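Local atomic coordinates of ferredoxin--NADP reductase, apicoplast (Plasmodium falciparum, PDB entry 3JQQ), a protein that transfers electrons between ferredoxin and NADP(H) through a bound FAD in the apicoplast, and may serve the last step of isoprenoid precursor synthesis. Residues 46-60 against 151-163. The protein carries 1 engineered substitution. Residues are numbered along the deposited sequence; the frame is centred on the assembly and turned at random.
Sequences FKYLEGHTCGIIPYY and IYLTGAHGYFNLP
A chi1 of -176° swings the Tyr60 ring away from its own amide nitrogen, and one of -64° leaves CG of Tyr152 next to its N; the two tyrosine rings thus meet beside a pair of antiparallel strands in the FAD-binding barrel of the ferredoxin–NADP reductase fold. Tyr60 CD2 sits over the centre of the Tyr152 ring, 3.3 Å from Tyr152 CD2, with the ring planes inclined by 44°. Nearby, one water links Ile57 O to Tyr152 N, while Ile57 N bonds directly to Tyr152 O.

The pair illustrates how two strands can go on pairing across a beta bulge. Thr53 with His157 and Gly55 with Thr154 are hydrogen-bonded pairs; between them Gly155 and Ala156 are set against the single residue Cys54, with a cis peptide before Ala156. On one face Ile56 CG1 packs on Leu153 CD1 (3.6 Å), the two side chains lying side by side, and Ile56 also approaches the FAD-binding residue Ile118. On the other, Thr154 OG1 and His157 NE2 share a hydrogen bond of 3.0 Å, which helps fix the turn of the imidazole, and Thr53 CG2 presses against His157 CB (3.2 Å). Thr53 OG1 bonds to Tyr103 O on the neighbouring strand 101-104, close to the cofactor.

Beyond the strands, water joins Glu50 O to Leu162 N, and Phe160 reaches Tyr282 edge-to-face in the NADP-binding domain. The His52 ring receives a CH-pi contact from Ala156 CB over one face, while in its plane His52 ND1 accepts the N-H of Leu49 N at 2.7 Å.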
ATOM      1  N   PHE B  46      -5.347 -28.093   4.576  1.00 23.41           N
ATOM      2  CA  PHE B  46      -4.845 -26.795   5.021  1.00 22.61           C
ATOM      3  C   PHE B  46      -5.427 -26.440   6.385  1.00 22.49           C
ATOM      4  O   PHE B  46      -6.646 -26.314   6.548  1.00 22.27           O
ATOM      5  CB  PHE B  46      -5.161 -25.699   4.003  1.00 22.43           C
ATOM      6  CG  PHE B  46      -4.321 -24.467   4.167  1.00 21.18           C
ATOM      7  CD1 PHE B  46      -3.059 -24.398   3.600  1.00 19.96           C
ATOM      8  CD2 PHE B  46      -4.793 -23.379   4.893  1.00 20.26           C
ATOM      9  CE1 PHE B  46      -2.280 -23.271   3.747  1.00 19.53           C
ATOM     10  CE2 PHE B  46      -4.015 -22.245   5.045  1.00 19.97           C
ATOM     11  CZ  PHE B  46      -2.758 -22.190   4.472  1.00 19.72           C
ATOM     12  N   LYS B  47      -4.548 -26.279   7.368  1.00 22.31           N
ATOM     13  CA  LYS B  47      -4.977 -26.031   8.740  1.00 22.28           C
ATOM     14  C   LYS B  47      -4.771 -24.575   9.111  1.00 21.97           C
ATOM     15  O   LYS B  47      -3.710 -23.995   8.851  1.00 21.91           O
ATOM     16  CB  LYS B  47      -4.198 -26.934   9.701  1.00 22.46           C
ATOM     17  CG  LYS B  47      -4.409 -28.419   9.466  1.00 23.37           C
ATOM     18  CD  LYS B  47      -5.721 -28.890  10.071  1.00 25.05           C
ATOM     19  CE  LYS B  47      -5.914 -30.385   9.868  1.00 25.87           C
ATOM     20  NZ  LYS B  47      -7.084 -30.895  10.637  1.00 27.24           N
ATOM     21  N   TYR B  48      -5.790 -23.985   9.722  1.00 21.50           N
ATOM     22  CA  TYR B  48      -5.736 -22.588  10.090  1.00 21.28           C
ATOM     23  C   TYR B  48      -6.769 -22.289  11.156  1.00 21.43           C
ATOM     24  O   TYR B  48      -7.735 -23.033  11.333  1.00 21.31           O
ATOM     25  CB  TYR B  48      -5.996 -21.701   8.862  1.00 21.14           C
ATOM     26  CG  TYR B  48      -7.392 -21.844   8.289  1.00 20.52           C
ATOM     27  CD1 TYR B  48      -7.678 -22.817   7.342  1.00 20.17           C
ATOM     28  CD2 TYR B  48      -8.422 -21.004   8.695  1.00 20.22           C
ATOM     29  CE1 TYR B  48      -8.951 -22.956   6.816  1.00 20.20           C
ATOM     30  CE2 TYR B  48      -9.699 -21.132   8.170  1.00 20.17           C
ATOM     31  CZ  TYR B  48      -9.958 -22.113   7.234  1.00 20.35           C
ATOM     32  OH  TYR B  48     -11.223 -22.245   6.707  1.00 20.91           O
ATOM     33  N   LEU B  49      -6.549 -21.193  11.869  1.00 21.65           N
ATOM     34  CA  LEU B  49      -7.549 -20.648  12.762  1.00 21.91           C
ATOM     35  C   LEU B  49      -8.135 -19.415  12.098  1.00 21.85           C
ATOM     36  O   LEU B  49      -7.479 -18.773  11.265  1.00 21.95           O
ATOM     37  CB  LEU B  49      -6.924 -20.256  14.099  1.00 22.03           C
ATOM     38  CG  LEU B  49      -6.376 -21.378  14.984  1.00 22.45           C
ATOM     39  CD1 LEU B  49      -5.830 -20.805  16.278  1.00 22.83           C
ATOM     40  CD2 LEU B  49      -7.456 -22.413  15.269  1.00 22.99           C
ATOM     41  N   GLU B  50      -9.365 -19.080  12.460  1.00 21.65           N
ATOM     42  CA  GLU B  50      -9.965 -17.852  11.980  1.00 21.62           C
ATOM     43  C   GLU B  50      -8.999 -16.688  12.218  1.00 21.40           C
ATOM     44  O   GLU B  50      -8.411 -16.573  13.294  1.00 21.49           O
ATOM     45  CB  GLU B  50     -11.305 -17.604  12.674  1.00 21.70           C
ATOM     46  CG  GLU B  50     -12.421 -18.557  12.243  1.00 22.30           C
ATOM     47  CD  GLU B  50     -12.293 -19.948  12.853  1.00 23.06           C
ATOM     48  OE1 GLU B  50     -11.573 -20.098  13.862  1.00 23.01           O
ATOM     49  OE2 GLU B  50     -12.917 -20.892  12.319  1.00 23.53           O
ATOM     50  N   GLY B  51      -8.830 -15.840  11.208  1.00 21.08           N
ATOM     51  CA  GLY B  51      -7.935 -14.694  11.317  1.00 20.76           C
ATOM     52  C   GLY B  51      -6.611 -14.908  10.612  1.00 20.60           C
ATOM     53  O   GLY B  51      -5.895 -13.953  10.313  1.00 20.39           O
ATOM     54  N   HIS B  52      -6.277 -16.167  10.347  1.00 20.50           N
ATOM     55  CA  HIS B  52      -5.027 -16.472   9.665  1.00 20.43           C
ATOM     56  C   HIS B  52      -5.026 -16.025   8.216  1.00 20.43           C
ATOM     57  O   HIS B  52      -6.071 -15.800   7.606  1.00 20.20           O
ATOM     58  CB  HIS B  52      -4.711 -17.964   9.720  1.00 20.45           C
ATOM     59  CG  HIS B  52      -4.050 -18.394  10.987  1.00 20.71           C
ATOM     60  ND1 HIS B  52      -4.493 -19.469  11.726  1.00 20.83           N
ATOM     61  CD2 HIS B  52      -2.991 -17.889  11.653  1.00 20.90           C
ATOM     62  CE1 HIS B  52      -3.731 -19.614  12.787  1.00 20.84           C
ATOM     63  NE2 HIS B  52      -2.810 -18.667  12.770  1.00 20.59           N
ATOM     64  N   THR B  53      -3.822 -15.903   7.679  1.00 20.59           N
ATOM     65  CA  THR B  53      -3.635 -15.664   6.269  1.00 20.77           C
ATOM     66  C   THR B  53      -2.995 -16.895   5.656  1.00 20.79           C
ATOM     67  O   THR B  53      -2.384 -17.709   6.353  1.00 20.74           O
ATOM     68  CB  THR B  53      -2.703 -14.478   6.024  1.00 20.72           C
ATOM     69  OG1 THR B  53      -2.517 -14.306   4.614  1.00 21.67           O
ATOM     70  CG2 THR B  53      -1.353 -14.731   6.670  1.00 20.66           C
ATOM     71  N   CYS B  54      -3.152 -17.031   4.348  1.00 20.81           N
ATOM     72  CA  CYS B  54      -2.428 -18.031   3.597  1.00 20.87           C
ATOM     73  C   CYS B  54      -1.583 -17.282   2.590  1.00 21.04           C
ATOM     74  O   CYS B  54      -1.819 -16.104   2.327  1.00 21.14           O
ATOM     75  CB  CYS B  54      -3.393 -18.973   2.877  1.00 20.84           C
ATOM     76  SG  CYS B  54      -4.565 -18.131   1.785  1.00 20.44           S
ATOM     77  N   GLY B  55      -0.585 -17.957   2.041  1.00 21.34           N
ATOM     78  CA  GLY B  55       0.166 -17.405   0.933  1.00 21.64           C
ATOM     79  C   GLY B  55      -0.290 -18.084  -0.347  1.00 22.00           C
ATOM     80  O   GLY B  55      -0.617 -19.272  -0.351  1.00 22.03           O
ATOM     81  N   ILE B  56      -0.340 -17.320  -1.429  1.00 22.25           N
ATOM     82  CA  ILE B  56      -0.581 -17.892  -2.741  1.00 22.61           C
ATOM     83  C   ILE B  56       0.679 -17.678  -3.566  1.00 23.06           C
ATOM     84  O   ILE B  56       1.203 -16.566  -3.622  1.00 23.08           O
ATOM     85  CB  ILE B  56      -1.777 -17.228  -3.449  1.00 22.37           C
ATOM     86  CG1 ILE B  56      -3.093 -17.589  -2.748  1.00 22.42           C
ATOM     87  CG2 ILE B  56      -1.829 -17.646  -4.908  1.00 22.48           C
ATOM     88  CD1 ILE B  56      -4.302 -16.849  -3.291  1.00 21.35           C
ATOM     89  N   ILE B  57       1.179 -18.744  -4.186  1.00 23.75           N
ATOM     90  CA  ILE B  57       2.339 -18.633  -5.068  1.00 24.50           C
ATOM     91  C   ILE B  57       1.895 -18.606  -6.524  1.00 25.20           C
ATOM     92  O   ILE B  57       1.529 -19.636  -7.085  1.00 25.14           O
ATOM     93  CB  ILE B  57       3.330 -19.799  -4.876  1.00 24.41           C
ATOM     94  CG1 ILE B  57       3.751 -19.914  -3.411  1.00 24.27           C
ATOM     95  CG2 ILE B  57       4.552 -19.614  -5.772  1.00 24.19           C
ATOM     96  CD1 ILE B  57       4.439 -21.222  -3.082  1.00 24.25           C
ATOM     97  N   PRO B  58       1.931 -17.420  -7.146  1.00 26.14           N
ATOM     98  CA  PRO B  58       1.477 -17.276  -8.526  1.00 26.95           C
ATOM     99  C   PRO B  58       2.330 -18.087  -9.499  1.00 28.11           C
ATOM    100  O   PRO B  58       3.554 -18.123  -9.369  1.00 27.96           O
ATOM    101  CB  PRO B  58       1.649 -15.777  -8.804  1.00 26.85           C
ATOM    102  CG  PRO B  58       1.862 -15.130  -7.468  1.00 26.47           C
ATOM    103  CD  PRO B  58       2.488 -16.170  -6.604  1.00 26.17           C
ATOM    104  N   TYR B  59       1.673 -18.736 -10.458  1.00 29.55           N
ATOM    105  CA  TYR B  59       2.348 -19.458 -11.539  1.00 31.19           C
ATOM    106  C   TYR B  59       3.227 -20.632 -11.084  1.00 32.53           C
ATOM    107  O   TYR B  59       4.100 -21.078 -11.831  1.00 32.59           O
ATOM    108  CB  TYR B  59       3.157 -18.491 -12.413  1.00 30.96           C
ATOM    109  CG  TYR B  59       2.356 -17.317 -12.941  1.00 30.91           C
ATOM    110  CD1 TYR B  59       1.510 -17.457 -14.037  1.00 30.45           C
ATOM    111  CD2 TYR B  59       2.448 -16.066 -12.341  1.00 30.44           C
ATOM    112  CE1 TYR B  59       0.777 -16.384 -14.518  1.00 30.34           C
ATOM    113  CE2 TYR B  59       1.722 -14.990 -12.815  1.00 30.38           C
ATOM    114  CZ  TYR B  59       0.888 -15.152 -13.903  1.00 30.37           C
ATOM    115  OH  TYR B  59       0.169 -14.079 -14.371  1.00 30.15           O
ATOM    116  N   TYR B  60       2.995 -21.135  -9.875  1.00 34.34           N
ATOM    117  CA  TYR B  60       3.742 -22.296  -9.386  1.00 36.21           C
ATOM    118  C   TYR B  60       3.431 -23.545 -10.206  1.00 37.74           C
ATOM    119  O   TYR B  60       2.292 -23.756 -10.631  1.00 37.85           O
ATOM    120  CB  TYR B  60       3.447 -22.563  -7.903  1.00 36.02           C
ATOM    121  CG  TYR B  60       4.268 -23.690  -7.301  1.00 35.72           C
ATOM    122  CD1 TYR B  60       5.410 -23.423  -6.554  1.00 35.49           C
ATOM    123  CD2 TYR B  60       3.903 -25.020  -7.481  1.00 35.21           C
ATOM    124  CE1 TYR B  60       6.164 -24.446  -6.004  1.00 35.13           C
ATOM    125  CE2 TYR B  60       4.651 -26.048  -6.935  1.00 34.93           C
ATOM    126  CZ  TYR B  60       5.780 -25.756  -6.199  1.00 35.13           C
ATOM    127  OH  TYR B  60       6.526 -26.776  -5.655  1.00 35.61           O
ATOM    128  N   ILE B 151      -3.955 -24.163  -7.657  1.00 23.39           N
ATOM    129  CA  ILE B 151      -3.417 -23.011  -6.940  1.00 23.33           C
ATOM    130  C   ILE B 151      -2.645 -23.509  -5.719  1.00 23.42           C
ATOM    131  O   ILE B 151      -3.101 -24.413  -5.013  1.00 23.45           O
ATOM    132  CB  ILE B 151      -4.520 -22.007  -6.533  1.00 23.23           C
ATOM    133  CG1 ILE B 151      -3.901 -20.726  -5.966  1.00 23.45           C
ATOM    134  CG2 ILE B 151      -5.483 -22.634  -5.537  1.00 23.37           C
ATOM    135  CD1 ILE B 151      -4.916 -19.648  -5.623  1.00 23.48           C
ATOM    136  N   TYR B 152      -1.468 -22.936  -5.484  1.00 23.44           N
ATOM    137  CA  TYR B 152      -0.571 -23.441  -4.445  1.00 23.63           C
ATOM    138  C   TYR B 152      -0.482 -22.519  -3.226  1.00 23.54           C
ATOM    139  O   TYR B 152      -0.076 -21.359  -3.332  1.00 23.41           O
ATOM    140  CB  TYR B 152       0.817 -23.723  -5.027  1.00 23.75           C
ATOM    141  CG  TYR B 152       0.829 -24.821  -6.070  1.00 24.76           C
ATOM    142  CD1 TYR B 152       0.404 -24.578  -7.371  1.00 25.66           C
ATOM    143  CD2 TYR B 152       1.265 -26.103  -5.755  1.00 25.67           C
ATOM    144  CE1 TYR B 152       0.412 -25.579  -8.329  1.00 26.26           C
ATOM    145  CE2 TYR B 152       1.277 -27.111  -6.705  1.00 26.40           C
ATOM    146  CZ  TYR B 152       0.850 -26.843  -7.990  1.00 26.77           C
ATOM    147  OH  TYR B 152       0.862 -27.841  -8.937  1.00 27.60           O
ATOM    148  N   LEU B 153      -0.870 -23.063  -2.073  1.00 23.60           N
ATOM    149  CA  LEU B 153      -0.946 -22.316  -0.816  1.00 23.71           C
ATOM    150  C   LEU B 153       0.220 -22.608   0.128  1.00 23.61           C
ATOM    151  O   LEU B 153       0.747 -23.724   0.161  1.00 23.52           O
ATOM    152  CB  LEU B 153      -2.250 -22.643  -0.073  1.00 23.79           C
ATOM    153  CG  LEU B 153      -3.611 -22.060  -0.486  1.00 24.19           C
ATOM    154  CD1 LEU B 153      -3.523 -20.571  -0.776  1.00 24.89           C
ATOM    155  CD2 LEU B 153      -4.193 -22.803  -1.676  1.00 24.66           C
ATOM    156  N   THR B 154       0.601 -21.593   0.900  1.00 23.52           N
ATOM    157  CA  THR B 154       1.500 -21.754   2.039  1.00 23.48           C
ATOM    158  C   THR B 154       0.753 -21.274   3.282  1.00 23.60           C
ATOM    159  O   THR B 154      -0.245 -20.561   3.163  1.00 23.55           O
ATOM    160  CB  THR B 154       2.772 -20.910   1.885  1.00 23.45           C
ATOM    161  OG1 THR B 154       2.440 -19.519   2.001  1.00 23.59           O
ATOM    162  CG2 THR B 154       3.436 -21.168   0.540  1.00 22.93           C
ATOM    163  N   GLY B 155       1.225 -21.652   4.467  1.00 23.70           N
ATOM    164  CA  GLY B 155       0.606 -21.180   5.711  1.00 23.79           C
ATOM    165  C   GLY B 155       0.296 -22.277   6.713  1.00 23.94           C
ATOM    166  O   GLY B 155       0.726 -23.418   6.545  1.00 23.92           O
ATOM    167  N   ALA B 156      -0.462 -21.935   7.760  1.00 24.03           N
ATOM    168  CA  ALA B 156      -1.011 -20.593   7.942  1.00 24.19           C
ATOM    169  C   ALA B 156       0.038 -19.595   8.424  1.00 24.38           C
ATOM    170  O   ALA B 156       1.141 -19.977   8.798  1.00 24.46           O
ATOM    171  CB  ALA B 156      -2.183 -20.634   8.916  1.00 24.11           C
ATOM    172  N   HIS B 157      -0.322 -18.314   8.400  1.00 24.61           N
ATOM    173  CA  HIS B 157       0.546 -17.256   8.889  1.00 24.83           C
ATOM    174  C   HIS B 157      -0.237 -16.298   9.775  1.00 25.11           C
ATOM    175  O   HIS B 157      -1.465 -16.217   9.685  1.00 24.98           O
ATOM    176  CB  HIS B 157       1.153 -16.453   7.735  1.00 24.80           C
ATOM    177  CG  HIS B 157       1.696 -17.288   6.620  1.00 24.88           C
ATOM    178  ND1 HIS B 157       2.948 -17.865   6.660  1.00 25.19           N
ATOM    179  CD2 HIS B 157       1.173 -17.617   5.423  1.00 24.84           C
ATOM    180  CE1 HIS B 157       3.164 -18.533   5.534  1.00 24.84           C
ATOM    181  NE2 HIS B 157       2.104 -18.395   4.769  1.00 24.92           N
ATOM    182  N   GLY B 158       0.482 -15.561  10.616  1.00 25.47           N
ATOM    183  CA  GLY B 158      -0.111 -14.482  11.396  1.00 25.92           C
ATOM    184  C   GLY B 158      -0.607 -14.896  12.766  1.00 26.43           C
ATOM    185  O   GLY B 158      -0.580 -16.074  13.122  1.00 26.45           O
ATOM    186  N   TYR B 159      -1.061 -13.915  13.536  1.00 26.90           N
ATOM    187  CA  TYR B 159      -1.582 -14.159  14.872  1.00 27.43           C
ATOM    188  C   TYR B 159      -2.764 -13.230  15.127  1.00 27.62           C
ATOM    189  O   TYR B 159      -3.083 -12.902  16.269  1.00 27.70           O
ATOM    190  CB  TYR B 159      -0.486 -13.953  15.923  1.00 27.53           C
ATOM    191  CG  TYR B 159       0.786 -14.726  15.641  1.00 28.21           C
ATOM    192  CD1 TYR B 159       1.829 -14.148  14.929  1.00 28.65           C
ATOM    193  CD2 TYR B 159       0.942 -16.036  16.082  1.00 28.99           C
ATOM    194  CE1 TYR B 159       2.991 -14.846  14.666  1.00 28.98           C
ATOM    195  CE2 TYR B 159       2.104 -16.746  15.823  1.00 29.16           C
ATOM    196  CZ  TYR B 159       3.125 -16.144  15.115  1.00 29.54           C
ATOM    197  OH  TYR B 159       4.284 -16.837  14.849  1.00 29.91           O
ATOM    198  N   PHE B 160      -3.405 -12.810  14.041  1.00 27.98           N
ATOM    199  CA  PHE B 160      -4.561 -11.926  14.100  1.00 28.34           C
ATOM    200  C   PHE B 160      -5.793 -12.760  14.439  1.00 29.04           C
ATOM    201  O   PHE B 160      -6.722 -12.869  13.641  1.00 28.96           O
ATOM    202  CB  PHE B 160      -4.729 -11.233  12.746  1.00 28.13           C
ATOM    203  CG  PHE B 160      -5.572  -9.990  12.788  1.00 27.36           C
ATOM    204  CD1 PHE B 160      -5.220  -8.919  13.593  1.00 26.66           C
ATOM    205  CD2 PHE B 160      -6.696  -9.880  11.998  1.00 26.51           C
ATOM    206  CE1 PHE B 160      -5.993  -7.772  13.621  1.00 26.31           C
ATOM    207  CE2 PHE B 160      -7.471  -8.738  12.019  1.00 26.19           C
ATOM    208  CZ  PHE B 160      -7.124  -7.683  12.828  1.00 26.15           C
ATOM    209  N   ASN B 161      -5.789 -13.345  15.634  1.00 29.92           N
ATOM    210  CA  ASN B 161      -6.773 -14.360  16.001  1.00 31.01           C
ATOM    211  C   ASN B 161      -7.707 -13.982  17.145  1.00 31.89           C
ATOM    212  O   ASN B 161      -7.411 -13.088  17.939  1.00 31.82           O
ATOM    213  CB  ASN B 161      -6.061 -15.668  16.349  1.00 30.92           C
ATOM    214  CG  ASN B 161      -5.283 -16.231  15.180  1.00 31.11           C
ATOM    215  OD1 ASN B 161      -5.836 -16.455  14.102  1.00 31.41           O
ATOM    216  ND2 ASN B 161      -3.994 -16.474  15.388  1.00 30.99           N
ATOM    217  N   LEU B 162      -8.836 -14.689  17.226  1.00 33.25           N
ATOM    218  CA  LEU B 162      -9.782 -14.517  18.322  1.00 34.74           C
ATOM    219  C   LEU B 162      -9.211 -15.058  19.629  1.00 36.11           C
ATOM    220  O   LEU B 162      -8.364 -15.952  19.621  1.00 36.12           O
ATOM    221  CB  LEU B 162     -11.090 -15.241  18.024  1.00 34.50           C
ATOM    222  CG  LEU B 162     -11.968 -14.722  16.885  1.00 34.30           C
ATOM    223  CD1 LEU B 162     -13.229 -15.563  16.774  1.00 34.07           C
ATOM    224  CD2 LEU B 162     -12.317 -13.257  17.096  1.00 33.89           C
ATOM    225  N   PRO B 163      -9.674 -14.503  20.759  1.00 37.65           N
ATOM    226  CA  PRO B 163      -9.418 -15.083  22.075  1.00 39.02           C
ATOM    227  C   PRO B 163      -9.953 -16.513  22.118  1.00 40.52           C
ATOM    228  O   PRO B 163     -11.039 -16.776  21.601  1.00 40.63           O
ATOM    229  CB  PRO B 163     -10.230 -14.190  23.013  1.00 38.93           C
ATOM    230  CG  PRO B 163     -10.327 -12.883  22.300  1.00 38.34           C
ATOM    231  CD  PRO B 163     -10.397 -13.223  20.842  1.00 37.68           C
TER
HETATM  232  O   HOH W   1      -1.897 -25.153   7.231  1.00 25.09           O
HETATM  233  O   HOH W   2      -9.132 -17.081  15.694  1.00 20.84           O
HETATM  234  O   HOH W   3      -3.373 -13.820  11.185  1.00 31.56           O
HETATM  235  O   HOH W   4      -0.397 -21.370  -7.214  1.00 22.02           O